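Local coordinates for protein putative isomerase (Streptomyces coelicolor A3, PDB 2OQH) that is a putative isomerase of the enolase superfamily that probably dehydrates D-glucarate to 5-dehydro-4-deoxy-D-glucarate, at residues T32-R37 / A54-I59. Residues are numbered along the deposited sequence; the frame is centred on the assembly and turned at random.
Sequences TRTVVR and APVAAI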
loop_
_atom_site.group_PDB
_atom_site.type_symbol
_atom_site.label_atom_id
_atom_site.label_comp_id
_atom_site.label_asym_id
_atom_site.label_seq_id
_atom_site.Cartn_x
_atom_site.Cartn_y
_atom_site.Cartn_z
ATOM N N THR A 32 -14.667 -2.836 -2.324
ATOM C CA THR A 32 -14.725 -4.232 -2.727
ATOM C C THR A 32 -13.338 -4.872 -2.652
ATOM O O THR A 32 -12.354 -4.283 -3.097
ATOM C CB THR A 32 -15.292 -4.355 -4.164
ATOM O OG1 THR A 32 -16.653 -3.897 -4.183
ATOM C CG2 THR A 32 -15.253 -5.792 -4.634
ATOM N N ARG A 33 -13.268 -6.077 -2.083
ATOM C CA ARG A 33 -12.011 -6.804 -1.938
ATOM C C ARG A 33 -12.201 -8.299 -2.200
ATOM O O ARG A 33 -13.285 -8.843 -1.991
ATOM C CB ARG A 33 -11.453 -6.629 -0.519
ATOM C CG ARG A 33 -11.330 -5.184 -0.053
ATOM C CD ARG A 33 -10.196 -4.456 -0.751
ATOM N NE ARG A 33 -8.892 -5.008 -0.395
ATOM C CZ ARG A 33 -7.730 -4.450 -0.729
ATOM N NH1 ARG A 33 -7.712 -3.322 -1.427
ATOM N NH2 ARG A 33 -6.587 -5.011 -0.360
ATOM N N THR A 34 -11.137 -8.956 -2.651
ATOM C CA THR A 34 -11.165 -10.389 -2.913
ATOM C C THR A 34 -10.426 -11.089 -1.773
ATOM O O THR A 34 -9.296 -10.723 -1.443
ATOM C CB THR A 34 -10.464 -10.739 -4.250
ATOM O OG1 THR A 34 -11.262 -10.281 -5.348
ATOM C CG2 THR A 34 -10.257 -12.250 -4.371
ATOM N N VAL A 35 -11.067 -12.083 -1.163
ATOM C CA VAL A 35 -10.452 -12.828 -0.065
ATOM C C VAL A 35 -10.197 -14.266 -0.493
ATOM O O VAL A 35 -11.033 -14.888 -1.151
ATOM C CB VAL A 35 -11.353 -12.842 1.184
ATOM C CG1 VAL A 35 -10.632 -13.529 2.329
ATOM C CG2 VAL A 35 -11.728 -11.420 1.570
ATOM N N VAL A 36 -9.040 -14.795 -0.112
ATOM C CA VAL A 36 -8.670 -16.157 -0.482
ATOM C C VAL A 36 -8.304 -16.985 0.741
ATOM O O VAL A 36 -7.732 -16.459 1.696
ATOM C CB VAL A 36 -7.456 -16.143 -1.445
ATOM C CG1 VAL A 36 -7.014 -17.566 -1.765
ATOM C CG2 VAL A 36 -7.815 -15.381 -2.718
ATOM N N ARG A 37 -8.667 -18.268 0.726
ATOM C CA ARG A 37 -8.329 -19.171 1.821
ATOM C C ARG A 37 -7.605 -20.384 1.258
ATOM O O ARG A 37 -8.098 -21.045 0.340
ATOM C CB ARG A 37 -9.574 -19.664 2.579
ATOM C CG ARG A 37 -9.240 -20.706 3.676
ATOM C CD ARG A 37 -10.492 -21.277 4.371
ATOM N NE ARG A 37 -11.337 -22.001 3.431
ATOM C CZ ARG A 37 -12.628 -22.266 3.617
ATOM N NH1 ARG A 37 -13.246 -21.870 4.723
ATOM N NH2 ARG A 37 -13.308 -22.905 2.678
ATOM N N ALA A 54 -14.730 -9.190 -8.934
ATOM C CA ALA A 54 -14.888 -10.102 -10.063
ATOM C C ALA A 54 -13.644 -10.423 -10.896
ATOM O O ALA A 54 -13.232 -11.574 -10.969
ATOM C CB ALA A 54 -16.016 -9.611 -10.976
ATOM N N PRO A 55 -13.018 -9.420 -11.526
ATOM C CA PRO A 55 -11.837 -9.779 -12.321
ATOM C C PRO A 55 -10.656 -10.416 -11.564
ATOM O O PRO A 55 -10.004 -11.331 -12.080
ATOM C CB PRO A 55 -11.471 -8.459 -13.008
ATOM C CG PRO A 55 -11.906 -7.430 -12.019
ATOM C CD PRO A 55 -13.244 -7.965 -11.529
ATOM N N VAL A 56 -10.381 -9.953 -10.348
ATOM C CA VAL A 56 -9.268 -10.514 -9.589
ATOM C C VAL A 56 -9.627 -11.903 -9.090
ATOM O O VAL A 56 -8.795 -12.818 -9.104
ATOM C CB VAL A 56 -8.889 -9.630 -8.388
ATOM C CG1 VAL A 56 -7.749 -10.275 -7.615
ATOM C CG2 VAL A 56 -8.471 -8.248 -8.870
ATOM N N ALA A 57 -10.873 -12.055 -8.650
ATOM C CA ALA A 57 -11.351 -13.337 -8.165
ATOM C C ALA A 57 -11.295 -14.359 -9.301
ATOM O O ALA A 57 -11.000 -15.527 -9.073
ATOM C CB ALA A 57 -12.774 -13.203 -7.650
ATOM N N ALA A 58 -11.563 -13.916 -10.528
ATOM C CA ALA A 58 -11.537 -14.825 -11.672
ATOM C C ALA A 58 -10.133 -15.370 -11.937
ATOM O O ALA A 58 -9.964 -16.545 -12.260
ATOM C CB ALA A 58 -12.061 -14.121 -12.917
ATOM N N ILE A 59 -9.129 -14.512 -11.798
ATOM C CA ILE A 59 -7.744 -14.911 -12.023
ATOM C C ILE A 59 -7.303 -15.943 -10.988
ATOM O O ILE A 59 -6.639 -16.926 -11.324
ATOM C CB ILE A 59 -6.794 -13.690 -11.957
ATOM C CG1 ILE A 59 -7.185 -12.664 -13.019
ATOM C CG2 ILE A 59 -5.351 -14.131 -12.183
ATOM C CD1 ILE A 59 -6.396 -11.372 -12.931
#
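Thr34 reaches from the middle strand of a three-stranded antiparallel sheet to helix 54-63, which follows that sheet, meeting Val56 and Ala57 through its hydroxyl, and Ala57 through its methyl as well. The hydroxyl does most of the touching: OG1 lies 3.9 Å from Val56 CB and 4.0 Å from the Ala57 CB methyl. Chi1 of -71° sets this oxygen beside its own backbone N and swings CG2 anti to that N, where the methyl comes to 4.1 Å from Ala57 CA. The Val56 side chain passes Thr34 at a slant, so that it meets the hydroxyl and not the methyl; the valine's CG1, anti to its backbone N (chi1 179°), stands 4.2 Å from Thr34 OG1.

Ala57 N, at 3.8 Å from Thr34 OG1, is too far for a hydrogen bond. The buried hydroxyl is instead bonded to the carbonyl of Trp52, in the short link between strand 45-51 and the helix, while the threonine methyl supplies an apolar surface. Alanine suits the close approach, its short side chain letting Thr34 CA and Ala57 CA come to 6.0 Å, and branched Val56 extends the packing onto Thr50 of the adjoining strand. Ala57 also touches Val12 on the other edge strand, so the helix packs across all three strands. A three-stranded antiparallel meander followed by helices, the first of them packed on the sheet here, is characteristic of the N-terminal capping domain of the mandelate racemase/muconate lactonizing enzyme family.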